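PDB 3EBV: chinitase A from Streptomyces coelicolor, which probably hydrolyses internal glycosidic bonds of chitin as an endochitinase, this chain being its glycosyl hydrolase family 18 catalytic domain. Local coordinates for residues Asn285-Gly288 with Ala289-Ala293. Numbering follows the deposited sequence.
Sequences NSVG and AHVHA
The H292 imidazole meets the carbonyl oxygen of G288 obliquely, with ND1 of H292 3.0 Å from O of G288 at an angle too poor for a hydrogen bond. Its CG stands beside the backbone N (chi1 -63°), which turns the ring back along the helix toward that oxygen, while NE2 at its far side is hydrogen-bonded to D31. The same G288 oxygen accepts a hydrogen bond from the backbone N of H292 at 2.9 Å, the donor tilted 22° from the carbonyl plane. The H290 ring extends the other way: CG lies anti to the backbone N (chi1 -156°), and NE2 is hydrogen-bonded to D245 of helix 237-249, so of the H290 side chain only CB rests on the preceding turn, 3.5 Å from O of S286. On the buried side, CG1 of V287 touches CG2 of V291 at 4.0 Å, and the N of V291 donates a nearly straight 2.8 Å bond to O of V287. V287 packs on P237 and V291 on L244. These i to i+4 bonds and side-chain contacts are those of an amphipathic alpha-helix, here the last helix of the family 18 TIM barrel, lying against helix 237-249.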
loop_
_atom_site.group_PDB
_atom_site.type_symbol
_atom_site.label_atom_id
_atom_site.label_comp_id
_atom_site.label_asym_id
_atom_site.label_seq_id
_atom_site.Cartn_x
_atom_site.Cartn_y
_atom_site.Cartn_z
ATOM N N ASN A 285 -12.339 -8.886 -8.275
ATOM C CA ASN A 285 -12.863 -9.251 -9.600
ATOM C C ASN A 285 -13.122 -7.975 -10.415
ATOM O O ASN A 285 -12.738 -7.906 -11.578
ATOM C CB ASN A 285 -14.145 -10.069 -9.501
ATOM C CG ASN A 285 -13.874 -11.543 -9.234
ATOM O OD1 ASN A 285 -12.745 -12.000 -9.348
ATOM N ND2 ASN A 285 -14.944 -12.287 -8.956
ATOM N N SER A 286 -13.786 -6.992 -9.816
ATOM C CA SER A 286 -14.258 -5.830 -10.609
ATOM C C SER A 286 -13.124 -4.819 -10.755
ATOM O O SER A 286 -12.856 -4.365 -11.877
ATOM C CB SER A 286 -15.457 -5.197 -9.943
ATOM O OG SER A 286 -15.684 -3.904 -10.517
ATOM N N VAL A 287 -12.493 -4.421 -9.644
ATOM C CA VAL A 287 -11.382 -3.442 -9.716
ATOM C C VAL A 287 -10.197 -4.017 -10.466
ATOM O O VAL A 287 -9.564 -3.327 -11.279
ATOM C CB VAL A 287 -10.997 -2.912 -8.312
ATOM C CG1 VAL A 287 -9.825 -1.933 -8.425
ATOM C CG2 VAL A 287 -12.221 -2.312 -7.651
ATOM N N GLY A 288 -9.868 -5.289 -10.239
ATOM C CA GLY A 288 -8.753 -5.903 -10.983
ATOM C C GLY A 288 -8.971 -5.888 -12.492
ATOM O O GLY A 288 -8.056 -5.501 -13.240
ATOM N N ALA A 289 -10.167 -6.290 -12.936
ATOM C CA ALA A 289 -10.470 -6.283 -14.370
ATOM C C ALA A 289 -10.326 -4.844 -14.885
ATOM O O ALA A 289 -9.779 -4.620 -15.970
ATOM C CB ALA A 289 -11.883 -6.788 -14.637
ATOM N N HIS A 290 -10.805 -3.875 -14.106
ATOM C CA HIS A 290 -10.804 -2.487 -14.599
ATOM C C HIS A 290 -9.391 -1.932 -14.698
ATOM O O HIS A 290 -9.015 -1.276 -15.702
ATOM C CB HIS A 290 -11.649 -1.596 -13.709
ATOM C CG HIS A 290 -12.147 -0.381 -14.420
ATOM N ND1 HIS A 290 -13.207 -0.446 -15.306
ATOM C CD2 HIS A 290 -11.740 0.912 -14.404
ATOM C CE1 HIS A 290 -13.437 0.767 -15.792
ATOM N NE2 HIS A 290 -12.559 1.606 -15.267
ATOM N N VAL A 291 -8.579 -2.189 -13.670
ATOM C CA VAL A 291 -7.191 -1.708 -13.653
ATOM C C VAL A 291 -6.391 -2.350 -14.784
ATOM O O VAL A 291 -5.616 -1.661 -15.473
ATOM C CB VAL A 291 -6.519 -1.951 -12.267
ATOM C CG1 VAL A 291 -4.988 -1.762 -12.310
ATOM C CG2 VAL A 291 -7.150 -1.028 -11.204
ATOM N N HIS A 292 -6.574 -3.656 -14.988
ATOM C CA HIS A 292 -5.804 -4.393 -15.993
ATOM C C HIS A 292 -6.287 -4.109 -17.411
ATOM O O HIS A 292 -5.662 -4.554 -18.384
ATOM C CB HIS A 292 -5.780 -5.880 -15.655
ATOM C CG HIS A 292 -5.091 -6.140 -14.355
ATOM N ND1 HIS A 292 -5.553 -7.057 -13.415
ATOM C CD2 HIS A 292 -3.995 -5.561 -13.817
ATOM C CE1 HIS A 292 -4.751 -7.028 -12.365
ATOM N NE2 HIS A 292 -3.799 -6.129 -12.577
ATOM N N ALA A 293 -7.402 -3.393 -17.512
ATOM C CA ALA A 293 -7.860 -2.863 -18.807
ATOM C C ALA A 293 -7.420 -1.409 -19.061
ATOM O O ALA A 293 -7.634 -0.906 -20.177
ATOM C CB ALA A 293 -9.351 -2.985 -18.921
#